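Putative exported protein (Bordetella pertussis, PDB 2DVZ) binds glutamate and probably serves as the periplasmic solute receptor of a tripartite tricarboxylate transporter-type uptake system. Local coordinates at residues Tyr16-Phe27 / Asp75-Thr86; Thr115-Phe125 / Ile190-Ser200. One frame throughout, in Å; residues are numbered along the deposited sequence.

Interaction 1: residues Tyr16-Phe27 / Asp75-Thr86. With GLU (glutamic acid), chain G.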
loop_
_atom_site.group_PDB
_atom_site.type_symbol
_atom_site.label_atom_id
_atom_site.label_comp_id
_atom_site.label_asym_id
_atom_site.label_seq_id
_atom_site.Cartn_x
_atom_site.Cartn_y
_atom_site.Cartn_z
ATOM N N TYR A 16 -8.867 -16.154 24.100
ATOM C CA TYR A 16 -8.716 -15.103 23.098
ATOM C C TYR A 16 -9.803 -15.224 21.991
ATOM O O TYR A 16 -10.076 -16.328 21.520
ATOM C CB TYR A 16 -7.306 -15.178 22.514
ATOM C CG TYR A 16 -7.045 -14.117 21.488
ATOM C CD1 TYR A 16 -6.555 -12.865 21.875
ATOM C CD2 TYR A 16 -7.336 -14.335 20.140
ATOM C CE1 TYR A 16 -6.360 -11.864 20.986
ATOM C CE2 TYR A 16 -7.125 -13.302 19.201
ATOM C CZ TYR A 16 -6.630 -12.073 19.644
ATOM O OH TYR A 16 -6.386 -11.041 18.773
ATOM N N PRO A 17 -10.456 -14.104 21.612
ATOM C CA PRO A 17 -10.385 -12.772 22.217
ATOM C C PRO A 17 -11.536 -12.578 23.215
ATOM O O PRO A 17 -12.623 -13.054 22.954
ATOM C CB PRO A 17 -10.531 -11.834 21.017
ATOM C CG PRO A 17 -11.157 -12.711 19.878
ATOM C CD PRO A 17 -11.338 -14.107 20.437
ATOM N N SER A 18 -11.289 -11.868 24.323
ATOM C CA SER A 18 -12.264 -11.703 25.402
ATOM C C SER A 18 -12.675 -10.239 25.490
ATOM O O SER A 18 -13.642 -9.860 26.187
ATOM C CB SER A 18 -11.685 -12.235 26.732
ATOM O OG SER A 18 -10.487 -11.544 27.103
ATOM N N LYS A 19 -11.965 -9.422 24.719
ATOM C CA LYS A 19 -12.238 -7.999 24.611
ATOM C C LYS A 19 -11.886 -7.468 23.176
ATOM O O LYS A 19 -11.359 -8.207 22.341
ATOM C CB LYS A 19 -11.432 -7.278 25.695
ATOM C CG LYS A 19 -9.953 -7.319 25.475
ATOM C CD LYS A 19 -9.172 -6.767 26.625
ATOM C CE LYS A 19 -7.731 -6.695 26.241
ATOM N NZ LYS A 19 -6.769 -6.536 27.367
ATOM N N ALA A 20 -12.188 -6.191 22.925
ATOM C CA ALA A 20 -11.817 -5.477 21.699
ATOM C C ALA A 20 -10.342 -5.583 21.332
ATOM O O ALA A 20 -9.450 -5.543 22.198
ATOM C CB ALA A 20 -12.207 -3.986 21.787
ATOM N N ILE A 21 -10.112 -5.687 20.020
ATOM C CA ILE A 21 -8.771 -5.718 19.454
ATOM C C ILE A 21 -8.542 -4.392 18.726
ATOM O O ILE A 21 -9.375 -3.977 17.933
ATOM C CB ILE A 21 -8.614 -6.892 18.470
ATOM C CG1 ILE A 21 -8.900 -8.223 19.162
ATOM C CG2 ILE A 21 -7.250 -6.884 17.826
ATOM C CD1 ILE A 21 -9.618 -9.198 18.294
ATOM N N ARG A 22 -7.433 -3.728 19.056
ATOM C CA ARG A 22 -7.028 -2.511 18.413
ATOM C C ARG A 22 -6.280 -2.933 17.141
ATOM O O ARG A 22 -5.461 -3.869 17.153
ATOM C CB ARG A 22 -6.114 -1.677 19.337
ATOM C CG ARG A 22 -6.794 -1.183 20.640
ATOM C CD ARG A 22 -5.776 -0.635 21.694
ATOM N NE ARG A 22 -4.897 0.386 21.120
ATOM C CZ ARG A 22 -3.595 0.513 21.390
ATOM N NH1 ARG A 22 -2.983 -0.320 22.244
ATOM N NH2 ARG A 22 -2.888 1.471 20.778
ATOM N N VAL A 23 -6.589 -2.247 16.046
ATOM C CA VAL A 23 -5.879 -2.460 14.805
ATOM C C VAL A 23 -5.335 -1.122 14.355
ATOM O O VAL A 23 -6.081 -0.199 14.047
ATOM C CB VAL A 23 -6.763 -3.094 13.705
ATOM C CG1 VAL A 23 -5.900 -3.342 12.378
ATOM C CG2 VAL A 23 -7.378 -4.425 14.218
ATOM N N ILE A 24 -4.024 -1.026 14.332
ATOM C CA ILE A 24 -3.351 0.187 13.950
ATOM C C ILE A 24 -3.085 0.204 12.449
ATOM O O ILE A 24 -2.397 -0.664 11.891
ATOM C CB ILE A 24 -2.024 0.394 14.757
ATOM C CG1 ILE A 24 -2.297 0.522 16.277
ATOM C CG2 ILE A 24 -1.252 1.629 14.269
ATOM C CD1 ILE A 24 -0.933 0.446 17.153
ATOM N N VAL A 25 -3.621 1.245 11.816
ATOM C CA VAL A 25 -3.355 1.557 10.422
ATOM C C VAL A 25 -2.318 2.698 10.367
ATOM O O VAL A 25 -2.605 3.835 10.766
ATOM C CB VAL A 25 -4.700 1.866 9.670
ATOM C CG1 VAL A 25 -4.476 2.494 8.286
ATOM C CG2 VAL A 25 -5.502 0.603 9.569
ATOM N N PRO A 26 -1.098 2.395 9.887
ATOM C CA PRO A 26 -0.013 3.372 9.898
ATOM C C PRO A 26 -0.137 4.474 8.824
ATOM O O PRO A 26 0.845 5.076 8.445
ATOM C CB PRO A 26 1.217 2.489 9.701
ATOM C CG PRO A 26 0.687 1.403 8.766
ATOM C CD PRO A 26 -0.657 1.102 9.340
ATOM N N PHE A 27 -1.364 4.770 8.385
ATOM C CA PHE A 27 -1.607 5.815 7.397
ATOM C C PHE A 27 -2.900 6.538 7.714
ATOM O O PHE A 27 -3.754 6.021 8.413
ATOM C CB PHE A 27 -1.653 5.225 5.983
ATOM C CG PHE A 27 -0.321 4.861 5.464
ATOM C CD1 PHE A 27 0.554 5.860 4.993
ATOM C CD2 PHE A 27 0.109 3.535 5.482
ATOM C CE1 PHE A 27 1.817 5.551 4.541
ATOM C CE2 PHE A 27 1.392 3.208 5.013
ATOM C CZ PHE A 27 2.248 4.224 4.541
ATOM N N ASP A 75 0.017 -9.501 23.425
ATOM C CA ASP A 75 -1.118 -10.289 23.864
ATOM C C ASP A 75 -2.166 -10.609 22.782
ATOM O O ASP A 75 -3.076 -11.384 23.038
ATOM C CB ASP A 75 -1.780 -9.622 25.083
ATOM C CG ASP A 75 -2.198 -8.199 24.817
ATOM O OD1 ASP A 75 -2.100 -7.732 23.673
ATOM O OD2 ASP A 75 -2.669 -7.529 25.758
ATOM N N GLY A 76 -2.027 -10.012 21.594
ATOM C CA GLY A 76 -2.983 -10.123 20.503
ATOM C C GLY A 76 -4.093 -9.072 20.455
ATOM O O GLY A 76 -4.933 -9.120 19.555
ATOM N N TYR A 77 -4.127 -8.141 21.417
ATOM C CA TYR A 77 -5.151 -7.099 21.446
ATOM C C TYR A 77 -4.661 -5.744 20.898
ATOM O O TYR A 77 -5.400 -4.756 20.890
ATOM C CB TYR A 77 -5.686 -6.948 22.871
ATOM C CG TYR A 77 -6.395 -8.192 23.342
ATOM C CD1 TYR A 77 -7.660 -8.503 22.865
ATOM C CD2 TYR A 77 -5.778 -9.077 24.237
ATOM C CE1 TYR A 77 -8.301 -9.627 23.255
ATOM C CE2 TYR A 77 -6.420 -10.231 24.653
ATOM C CZ TYR A 77 -7.690 -10.498 24.164
ATOM O OH TYR A 77 -8.361 -11.646 24.555
ATOM N N THR A 78 -3.415 -5.689 20.445
ATOM C CA THR A 78 -2.978 -4.556 19.651
ATOM C C THR A 78 -2.283 -5.100 18.425
ATOM O O THR A 78 -1.190 -5.667 18.507
ATOM C CB THR A 78 -2.048 -3.603 20.434
ATOM O OG1 THR A 78 -2.673 -3.216 21.691
ATOM C CG2 THR A 78 -1.706 -2.394 19.588
ATOM N N LEU A 79 -2.926 -4.923 17.281
ATOM C CA LEU A 79 -2.416 -5.452 16.018
ATOM C C LEU A 79 -2.190 -4.293 15.067
ATOM O O LEU A 79 -2.513 -3.147 15.384
ATOM C CB LEU A 79 -3.437 -6.448 15.425
ATOM C CG LEU A 79 -3.883 -7.582 16.358
ATOM C CD1 LEU A 79 -4.959 -8.320 15.668
ATOM C CD2 LEU A 79 -2.781 -8.534 16.685
ATOM N N SER A 80 -1.630 -4.581 13.905
ATOM C CA SER A 80 -1.344 -3.537 12.932
ATOM C C SER A 80 -1.417 -4.087 11.512
ATOM O O SER A 80 -1.450 -5.316 11.308
ATOM C CB SER A 80 0.012 -2.839 13.215
ATOM O OG SER A 80 1.116 -3.717 12.995
ATOM N N ILE A 81 -1.497 -3.164 10.539
ATOM C CA ILE A 81 -1.577 -3.504 9.124
ATOM C C ILE A 81 -0.210 -3.388 8.477
ATOM O O ILE A 81 0.367 -2.290 8.454
ATOM C CB ILE A 81 -2.614 -2.622 8.361
ATOM C CG1 ILE A 81 -3.977 -2.676 9.043
ATOM C CG2 ILE A 81 -2.786 -3.120 6.896
ATOM C CD1 ILE A 81 -4.567 -4.107 9.136
ATOM N N ALA A 82 0.306 -4.519 7.969
ATOM C CA ALA A 82 1.573 -4.527 7.233
ATOM C C ALA A 82 1.327 -3.911 5.881
ATOM O O ALA A 82 0.277 -4.153 5.260
ATOM C CB ALA A 82 2.131 -5.941 7.068
ATOM N N THR A 83 2.296 -3.110 5.434
ATOM C CA THR A 83 2.247 -2.448 4.143
ATOM C C THR A 83 3.654 -2.532 3.630
ATOM O O THR A 83 4.583 -2.754 4.417
ATOM C CB THR A 83 1.884 -0.959 4.267
ATOM O OG1 THR A 83 2.929 -0.287 4.968
ATOM C CG2 THR A 83 0.545 -0.747 4.987
ATOM N N VAL A 84 3.836 -2.357 2.319
ATOM C CA VAL A 84 5.175 -2.381 1.756
ATOM C C VAL A 84 6.006 -1.176 2.240
ATOM O O VAL A 84 7.228 -1.264 2.334
ATOM C CB VAL A 84 5.182 -2.572 0.185
ATOM C CG1 VAL A 84 6.608 -2.569 -0.337
ATOM C CG2 VAL A 84 4.523 -3.894 -0.209
ATOM N N SER A 85 5.354 -0.055 2.533
ATOM C CA SER A 85 6.041 1.101 3.084
ATOM C C SER A 85 6.688 0.715 4.417
ATOM O O SER A 85 7.870 0.952 4.641
ATOM C CB SER A 85 5.077 2.281 3.283
ATOM O OG SER A 85 4.688 2.829 2.026
ATOM N N THR A 86 5.907 0.079 5.276
ATOM C CA THR A 86 6.354 -0.188 6.656
ATOM C C THR A 86 7.260 -1.420 6.778
ATOM O O THR A 86 8.124 -1.469 7.645
ATOM C CB THR A 86 5.163 -0.227 7.654
ATOM O OG1 THR A 86 4.182 -1.168 7.200
ATOM C CG2 THR A 86 4.514 1.166 7.785
HETATM N N GLU G . 1.684 3.834 0.606
HETATM C CA GLU G . 1.043 2.866 1.517
HETATM C C GLU G . 1.427 1.433 1.188
HETATM O O GLU G . 0.628 0.569 0.813
HETATM C CB GLU G . -0.464 3.094 1.580
HETATM C CG GLU G . -0.821 4.587 1.704
HETATM C CD GLU G . -2.098 4.852 2.446
HETATM O OE1 GLU G . -2.707 3.859 2.895
HETATM O OE2 GLU G . -2.490 6.062 2.612
HETATM O OXT GLU G . 2.609 1.093 1.358
HETATM O O HOH W 1 -4.463 -5.577 26.370
#
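Tyr77 packs against Tyr16 and Lys19 at the outer end of two neighbouring parallel strands, 21-25 and 78-82. Both belong to the sheet of a periplasmic binding protein fold. Lys19 is extended beyond CG and lays CE over one face, 3.7 Å from the ring centroid of Tyr77. Its NZ makes an off-centre cation-pi contact and reaches Asp75 OD2 through a water. Tyr16 CE1 lies over the opposite face, with the two ring planes 49° apart. The Tyr77 hydroxyl receives the backbone N-H of Ser18 (N to OH 2.9 Å). The Tyr16 ring, its CG anti to the backbone N (chi1 -179°), sends OH to Gly76 O, from above the carbonyl plane. Backbone bonds then alternate along the strands, from Arg22 N with Tyr77 O to Ile81 N with Ile24 O. Ile21 CG2 presses on Leu79 CD1 at a tight 3.5 Å, and Val23 CG1 meets Ile81 CD1. On the other face of the sheet, Ile24 CD1 meets Thr78 CG2. Thr78 CG2 also lies over one face of the Arg22 guanidinium, which is salt-bridged to Glu55. At the inner end the strands open into the glutamate pocket. One face of the Phe27 ring covers the ligand, while Ser85 CB and Thr83 OG1 sit at the ring edge. Val154 N also bonds Ser85 OG. Ser85 grips the ligand's alpha-carboxylate twice, through N and OG, with Ser85 OG 2.8 Å from GLU OXT.

Interaction 2: residues Thr115-Phe125 / Ile190-Ser200. With GLU (glutamic acid), chain G.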
loop_
_atom_site.group_PDB
_atom_site.type_symbol
_atom_site.label_atom_id
_atom_site.label_comp_id
_atom_site.label_asym_id
_atom_site.label_seq_id
_atom_site.Cartn_x
_atom_site.Cartn_y
_atom_site.Cartn_z
ATOM N N THR A 115 -2.364 -6.186 -4.077
ATOM C CA THR A 115 -2.949 -4.914 -4.508
ATOM C C THR A 115 -2.156 -4.223 -5.616
ATOM O O THR A 115 -0.906 -4.160 -5.574
ATOM C CB THR A 115 -3.122 -3.986 -3.312
ATOM O OG1 THR A 115 -3.916 -4.651 -2.332
ATOM C CG2 THR A 115 -3.820 -2.733 -3.675
ATOM N N ALA A 116 -2.900 -3.712 -6.609
ATOM C CA ALA A 116 -2.304 -3.007 -7.748
ATOM C C ALA A 116 -1.916 -1.611 -7.339
ATOM O O ALA A 116 -2.611 -0.971 -6.540
ATOM C CB ALA A 116 -3.296 -2.936 -8.939
ATOM N N ASN A 117 -0.796 -1.151 -7.885
ATOM C CA ASN A 117 -0.463 0.263 -7.869
ATOM C C ASN A 117 -0.874 0.922 -9.201
ATOM O O ASN A 117 -1.196 0.232 -10.186
ATOM C CB ASN A 117 1.014 0.480 -7.550
ATOM C CG ASN A 117 1.357 0.250 -6.087
ATOM O OD1 ASN A 117 2.542 0.271 -5.712
ATOM N ND2 ASN A 117 0.351 0.049 -5.252
ATOM N N VAL A 118 -0.915 2.245 -9.205
ATOM C CA VAL A 118 -1.450 2.999 -10.334
ATOM C C VAL A 118 -0.735 4.322 -10.441
ATOM O O VAL A 118 -0.456 4.932 -9.422
ATOM C CB VAL A 118 -2.998 3.226 -10.215
ATOM C CG1 VAL A 118 -3.415 4.102 -8.950
ATOM C CG2 VAL A 118 -3.607 3.731 -11.563
ATOM N N VAL A 119 -0.428 4.753 -11.668
ATOM C CA VAL A 119 -0.046 6.151 -11.899
ATOM C C VAL A 119 -1.246 6.835 -12.576
ATOM O O VAL A 119 -1.729 6.404 -13.631
ATOM C CB VAL A 119 1.337 6.343 -12.647
ATOM C CG1 VAL A 119 1.380 5.691 -14.050
ATOM C CG2 VAL A 119 1.754 7.823 -12.705
ATOM N N ALA A 120 -1.745 7.889 -11.935
ATOM C CA ALA A 120 -2.877 8.582 -12.460
ATOM C C ALA A 120 -2.589 10.081 -12.598
ATOM O O ALA A 120 -1.617 10.634 -11.989
ATOM C CB ALA A 120 -4.134 8.315 -11.589
ATOM N N VAL A 121 -3.400 10.721 -13.445
ATOM C CA VAL A 121 -3.254 12.141 -13.684
ATOM C C VAL A 121 -4.578 12.868 -13.422
ATOM O O VAL A 121 -5.677 12.293 -13.483
ATOM C CB VAL A 121 -2.613 12.510 -15.087
ATOM C CG1 VAL A 121 -1.233 11.990 -15.213
ATOM C CG2 VAL A 121 -3.469 12.035 -16.274
ATOM N N ASN A 122 -4.454 14.136 -13.099
ATOM C CA ASN A 122 -5.602 15.014 -13.179
ATOM C C ASN A 122 -6.112 15.022 -14.652
ATOM O O ASN A 122 -5.309 15.052 -15.577
ATOM C CB ASN A 122 -5.239 16.432 -12.668
ATOM C CG ASN A 122 -6.413 17.379 -12.716
ATOM O OD1 ASN A 122 -6.739 17.935 -13.781
ATOM N ND2 ASN A 122 -7.077 17.548 -11.588
ATOM N N PRO A 123 -7.435 15.009 -14.863
ATOM C CA PRO A 123 -7.959 14.902 -16.236
ATOM C C PRO A 123 -7.582 16.034 -17.200
ATOM O O PRO A 123 -7.571 15.827 -18.437
ATOM C CB PRO A 123 -9.466 14.850 -16.033
ATOM C CG PRO A 123 -9.678 14.490 -14.531
ATOM C CD PRO A 123 -8.509 15.118 -13.855
ATOM N N LYS A 124 -7.236 17.208 -16.688
ATOM C CA LYS A 124 -6.739 18.271 -17.561
ATOM C C LYS A 124 -5.307 18.009 -18.081
ATOM O O LYS A 124 -4.822 18.747 -18.962
ATOM C CB LYS A 124 -6.836 19.635 -16.880
ATOM C CG LYS A 124 -8.297 20.149 -16.678
ATOM C CD LYS A 124 -8.886 20.722 -17.993
ATOM C CE LYS A 124 -10.132 21.552 -17.784
ATOM N NZ LYS A 124 -11.329 20.784 -17.331
ATOM N N PHE A 125 -4.628 16.976 -17.567
ATOM C CA PHE A 125 -3.280 16.650 -18.067
ATOM C C PHE A 125 -3.465 16.327 -19.564
ATOM O O PHE A 125 -4.402 15.623 -19.922
ATOM C CB PHE A 125 -2.643 15.469 -17.297
ATOM C CG PHE A 125 -1.173 15.172 -17.686
ATOM C CD1 PHE A 125 -0.115 15.673 -16.926
ATOM C CD2 PHE A 125 -0.876 14.388 -18.793
ATOM C CE1 PHE A 125 1.232 15.395 -17.284
ATOM C CE2 PHE A 125 0.438 14.109 -19.156
ATOM C CZ PHE A 125 1.511 14.604 -18.378
ATOM N N ILE A 190 -1.735 18.952 -7.421
ATOM C CA ILE A 190 -0.638 18.138 -8.001
ATOM C C ILE A 190 -1.264 17.600 -9.295
ATOM O O ILE A 190 -2.464 17.368 -9.335
ATOM C CB ILE A 190 -0.153 16.986 -7.037
ATOM C CG1 ILE A 190 -1.357 16.169 -6.551
ATOM C CG2 ILE A 190 0.647 17.559 -5.856
ATOM C CD1 ILE A 190 -1.078 15.012 -5.609
ATOM N N GLU A 191 -0.466 17.446 -10.347
ATOM C CA GLU A 191 -0.975 16.986 -11.646
ATOM C C GLU A 191 -1.019 15.431 -11.690
ATOM O O GLU A 191 -1.903 14.831 -12.305
ATOM C CB GLU A 191 -0.123 17.590 -12.802
ATOM C CG GLU A 191 -0.018 19.200 -12.869
ATOM C CD GLU A 191 0.820 19.948 -11.729
ATOM O OE1 GLU A 191 1.827 19.415 -11.177
ATOM O OE2 GLU A 191 0.455 21.143 -11.428
ATOM N N LEU A 192 -0.055 14.806 -11.007
ATOM C CA LEU A 192 0.148 13.362 -11.002
ATOM C C LEU A 192 -0.024 12.819 -9.585
ATOM O O LEU A 192 0.168 13.542 -8.588
ATOM C CB LEU A 192 1.572 12.998 -11.501
ATOM C CG LEU A 192 2.000 13.025 -12.984
ATOM C CD1 LEU A 192 1.737 14.365 -13.768
ATOM C CD2 LEU A 192 3.461 12.607 -13.106
ATOM N N ILE A 193 -0.376 11.543 -9.506
ATOM C CA ILE A 193 -0.360 10.824 -8.249
ATOM C C ILE A 193 0.154 9.438 -8.506
ATOM O O ILE A 193 -0.209 8.806 -9.497
ATOM C CB ILE A 193 -1.740 10.797 -7.544
ATOM C CG1 ILE A 193 -1.607 10.293 -6.088
ATOM C CG2 ILE A 193 -2.822 10.051 -8.385
ATOM C CD1 ILE A 193 -2.870 10.198 -5.318
ATOM N N PHE A 194 1.046 8.978 -7.632
ATOM C CA PHE A 194 1.391 7.562 -7.584
ATOM C C PHE A 194 0.638 6.987 -6.411
ATOM O O PHE A 194 0.805 7.455 -5.288
ATOM C CB PHE A 194 2.894 7.397 -7.422
ATOM C CG PHE A 194 3.665 7.709 -8.675
ATOM C CD1 PHE A 194 4.038 6.682 -9.553
ATOM C CD2 PHE A 194 4.006 9.024 -8.996
ATOM C CE1 PHE A 194 4.731 6.983 -10.724
ATOM C CE2 PHE A 194 4.706 9.334 -10.204
ATOM C CZ PHE A 194 5.061 8.322 -11.049
ATOM N N ASP A 195 -0.234 6.015 -6.672
ATOM C CA ASP A 195 -1.054 5.444 -5.627
ATOM C C ASP A 195 -1.154 3.920 -5.690
ATOM O O ASP A 195 -0.747 3.276 -6.682
ATOM C CB ASP A 195 -2.463 6.051 -5.662
ATOM C CG ASP A 195 -3.181 5.942 -4.328
ATOM O OD1 ASP A 195 -2.535 5.543 -3.326
ATOM O OD2 ASP A 195 -4.392 6.253 -4.277
ATOM N N ASN A 196 -1.666 3.366 -4.586
ATOM C CA ASN A 196 -2.156 2.016 -4.540
ATOM C C ASN A 196 -3.558 2.180 -5.050
ATOM O O ASN A 196 -4.250 3.130 -4.702
ATOM C CB ASN A 196 -2.156 1.447 -3.096
ATOM C CG ASN A 196 -0.926 1.917 -2.241
ATOM O OD1 ASN A 196 -1.096 2.668 -1.278
ATOM N ND2 ASN A 196 0.273 1.482 -2.595
ATOM N N LEU A 197 -3.984 1.246 -5.886
ATOM C CA LEU A 197 -5.214 1.409 -6.664
ATOM C C LEU A 197 -6.514 1.664 -5.862
ATOM O O LEU A 197 -7.257 2.571 -6.218
ATOM C CB LEU A 197 -5.320 0.294 -7.743
ATOM C CG LEU A 197 -6.447 0.332 -8.807
ATOM C CD1 LEU A 197 -6.681 1.759 -9.467
ATOM C CD2 LEU A 197 -6.199 -0.758 -9.841
ATOM N N PRO A 198 -6.794 0.893 -4.785
ATOM C CA PRO A 198 -8.069 1.101 -4.069
ATOM C C PRO A 198 -8.507 2.538 -3.700
ATOM O O PRO A 198 -9.710 2.811 -3.765
ATOM C CB PRO A 198 -7.931 0.208 -2.828
ATOM C CG PRO A 198 -7.021 -0.872 -3.306
ATOM C CD PRO A 198 -6.034 -0.226 -4.192
ATOM N N SER A 199 -7.588 3.416 -3.281
ATOM C CA SER A 199 -7.959 4.795 -2.889
ATOM C C SER A 199 -8.215 5.715 -4.086
ATOM O O SER A 199 -8.990 6.679 -3.989
ATOM C CB SER A 199 -6.919 5.452 -1.949
ATOM O OG SER A 199 -5.605 5.051 -2.276
ATOM N N SER A 200 -7.552 5.433 -5.205
ATOM C CA SER A 200 -7.762 6.197 -6.405
ATOM C C SER A 200 -8.932 5.633 -7.196
ATOM O O SER A 200 -9.524 6.342 -7.983
ATOM C CB SER A 200 -6.477 6.189 -7.249
ATOM O OG SER A 200 -5.473 7.036 -6.673
HETATM N N GLU G . 1.684 3.834 0.606
HETATM C CA GLU G . 1.043 2.866 1.517
HETATM C C GLU G . 1.427 1.433 1.188
HETATM O O GLU G . 0.628 0.569 0.813
HETATM C CB GLU G . -0.464 3.094 1.580
HETATM C CG GLU G . -0.821 4.587 1.704
HETATM C CD GLU G . -2.098 4.852 2.446
HETATM O OE1 GLU G . -2.707 3.859 2.895
HETATM O OE2 GLU G . -2.490 6.062 2.612
HETATM O OXT GLU G . 2.609 1.093 1.358
#
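Phe194 and Val119 lie side by side on a buried face of two antiparallel strands, 192-196 and 117-121, in the sheet of this periplasmic binding protein fold. They form a non-hydrogen-bonded pair. Phe194 CB leaves the sheet on the same face as Val119. CG stands beside the backbone N (chi1 -74°), and a chi2 of -95° turns the flat of the ring to Val119. CD1 is 4.1 Å from Val119 CB. Further out, CE1 comes to 3.7 Å from Val119 CG2. CZ at the tip is equally close to that methyl. The methyl thus makes a CH-pi contact over the face, offset toward the rim. On the same face Leu192 CD1 meets Phe125 CE1 at 3.7 Å. The other face pairs Ala120 CB with Ile193 CG2. There Val118 CG1 packs on Asp195 CB, and the Asp195 carboxylate turns away from strand 117-121. Its OD2 accepts from the hydroxyls of Ser199 and Ser200, tying the strand to the start of the helix that follows. Its OD1 is bonded to Ser178, a glutamate-binding residue. Asn196, at the end of the strand, lines the glutamate pocket. Backbone bonds join both strands from Asn122 N with Glu191 O to Leu197 N with Ala116 O, the last 2.7 Å long. Beyond strand 192-196 the Phe194 ring meets Tyr146 and Phe162 edge-to-face. Val119 also touches Phe133 of helix 130-138, while Ile193 and Asp195 pack on helix 178-187 across the sheet.

How the interactions relate
From the N terminus, strand 21-25 comes first. The chain passes through helix 32-48, strand 52-56 and helix 63-71, and returns as strand 78-82. Interaction 1 closes that loop. Helix 84-93 then leads to the long strand 106-121, where interaction 2 opens. Two further strands, 145-148 and 171-174, and three helices follow before strand 192-196 closes the second loop. The loops are in series, neither nested nor crossed. The centres of interactions 1 and 2 are about 27 Å apart, on opposite sides of the chain's centre, and the contacts do not touch. Strand 241-248 pairs with both 78-82 and 106-121, linking them in one sheet. Both contacts reach the bound glutamate, which lies between them.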